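PDB 6CGK: effector protein Lem4 (lpg1101), which is a membrane-associated tyrosine phosphatase of the haloacid dehalogenase superfamily, delivered into host cells by Legionella pneumophila and represented here by its inactivated phosphatase domain. Local coordinates for residues 58-61 against 62-66. The protein carries 1 engineered substitution. Residues are numbered along the deposited sequence; the frame is centred on the assembly and turned at random. Where two conformers were deposited one is given.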
loop_
_atom_site.group_PDB
_atom_site.type_symbol
_atom_site.label_atom_id
_atom_site.label_comp_id
_atom_site.label_asym_id
_atom_site.label_seq_id
_atom_site.Cartn_x
_atom_site.Cartn_y
_atom_site.Cartn_z
ATOM N N LYS A 58 11.470 9.458 -14.346
ATOM C CA LYS A 58 12.330 9.089 -13.229
ATOM C C LYS A 58 13.300 10.205 -12.873
ATOM O O LYS A 58 13.559 10.455 -11.688
ATOM C CB LYS A 58 13.109 7.814 -13.531
ATOM C CG LYS A 58 13.839 7.299 -12.278
ATOM C CD LYS A 58 14.546 5.953 -12.517
ATOM C CE LYS A 58 15.377 5.511 -11.308
ATOM N NZ LYS A 58 16.410 6.463 -10.852
ATOM N N ASN A 59 13.866 10.882 -13.879
ATOM C CA ASN A 59 14.832 11.940 -13.599
ATOM C C ASN A 59 14.178 13.079 -12.827
ATOM O O ASN A 59 14.732 13.573 -11.838
ATOM C CB ASN A 59 15.439 12.456 -14.900
ATOM C CG ASN A 59 16.362 13.655 -14.683
ATOM O OD1 ASN A 59 16.986 13.799 -13.628
ATOM N ND2 ASN A 59 16.456 14.504 -15.689
ATOM N N GLU A 60 12.971 13.486 -13.237
ATOM C CA GLU A 60 12.279 14.526 -12.471
ATOM C C GLU A 60 11.960 14.053 -11.050
ATOM O O GLU A 60 12.125 14.812 -10.085
ATOM C CB GLU A 60 11.008 14.963 -13.194
ATOM C CG GLU A 60 10.183 15.994 -12.378
ATOM C CD GLU A 60 8.953 16.488 -13.111
ATOM O OE1 GLU A 60 8.802 16.144 -14.297
ATOM O OE2 GLU A 60 8.114 17.204 -12.493
ATOM N N TYR A 61 11.546 12.783 -10.892
ATOM C CA TYR A 61 11.351 12.243 -9.550
ATOM C C TYR A 61 12.638 12.319 -8.734
ATOM O O TYR A 61 12.646 12.808 -7.598
ATOM C CB TYR A 61 10.879 10.806 -9.669
ATOM C CG TYR A 61 10.784 10.022 -8.389
ATOM C CD1 TYR A 61 9.699 10.146 -7.548
ATOM C CD2 TYR A 61 11.796 9.111 -8.046
ATOM C CE1 TYR A 61 9.584 9.359 -6.380
ATOM C CE2 TYR A 61 11.682 8.335 -6.891
ATOM C CZ TYR A 61 10.598 8.477 -6.060
ATOM O OH TYR A 61 10.536 7.656 -4.929
ATOM N N ASP A 62 13.742 11.831 -9.294
ATOM C CA ASP A 62 14.977 11.806 -8.520
ATOM C C ASP A 62 15.429 13.204 -8.102
ATOM O O ASP A 62 16.051 13.352 -7.043
ATOM C CB ASP A 62 16.063 11.105 -9.313
ATOM C CG ASP A 62 15.846 9.604 -9.374
ATOM O OD1 ASP A 62 15.128 9.049 -8.493
ATOM O OD2 ASP A 62 16.366 8.997 -10.315
ATOM N N ALA A 63 15.128 14.238 -8.908
ATOM C CA ALA A 63 15.487 15.623 -8.599
ATOM C C ALA A 63 14.478 16.300 -7.678
ATOM O O ALA A 63 14.673 17.474 -7.331
ATOM C CB ALA A 63 15.625 16.447 -9.881
ATOM N N SER A 64 13.431 15.585 -7.265
ATOM C CA SER A 64 12.352 16.152 -6.480
ATOM C C SER A 64 12.738 16.284 -5.004
ATOM O O SER A 64 13.701 15.679 -4.524
ATOM C CB SER A 64 11.110 15.279 -6.650
ATOM O OG SER A 64 10.623 15.415 -7.981
ATOM N N ASP A 65 11.953 17.087 -4.281
ATOM C CA ASP A 65 12.043 17.150 -2.827
ATOM C C ASP A 65 11.997 15.738 -2.253
ATOM O O ASP A 65 11.189 14.918 -2.679
ATOM C CB ASP A 65 10.877 17.995 -2.297
ATOM C CG ASP A 65 10.992 18.325 -0.817
ATOM O OD1 ASP A 65 11.247 17.409 -0.000
ATOM O OD2 ASP A 65 10.803 19.513 -0.472
ATOM N N ASN A 66 12.890 15.436 -1.309
ATOM C CA ASN A 66 12.931 14.063 -0.822
ATOM C C ASN A 66 11.625 13.650 -0.143
ATOM O O ASN A 66 11.373 12.456 -0.015
ATOM C CB ASN A 66 14.112 13.860 0.123
ATOM C CG ASN A 66 15.453 13.858 -0.617
ATOM O OD1 ASN A 66 15.586 13.264 -1.694
ATOM N ND2 ASN A 66 16.445 14.533 -0.045
HETATM O O HOH W 1 14.996 6.498 -7.935
#
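Lys58 reaches along the helix surface and lays the end of its chain against the carboxylate of Asp62, an i to i+4 salt bridge along the single short turn of helix 58-62 in the haloacid dehalogenase domain of Lem4. Its chain runs extended from CG, anti to the backbone N (chi1 -171°), until a bend at the last torsion turns NZ to within 2.6 Å of Asp62 OD2, on that oxygen's syn lone pair. A water bridges the pair, donating to Asp62 OD1 and accepting a weak bond from Lys58 NZ; lysine suits this partly exposed place because its long chain spans one turn. OD1 also sits 3.4 Å from Tyr61 CD2, near the ring plane at the edge. The Tyr61 ring meets that of Phe107, and its side chain also touches Leu104, both of helix 98-107; its hydroxyl bonds to Glu108 and to the backbone N of Ile70, so tyrosine serves as a buried anchor with a polar tip.

Farther along, the backbone bonding changes. Asp62 N still bonds to Lys58 O, and Ala63 N to Asn59 O, whereas Ser64 N turns back to Tyr61 O at 2.9 Å, an i to i+3 bond. Among the backbone N-H groups, Ala63 N gives Glu60 O a weak bond. Serine is well placed to add a stronger one: its side chain is short enough to fold back on the preceding turn, and with OG anti to the carbonyl carbon (chi1 -69°) the hydroxyl donates to Glu60 O across 2.7 Å.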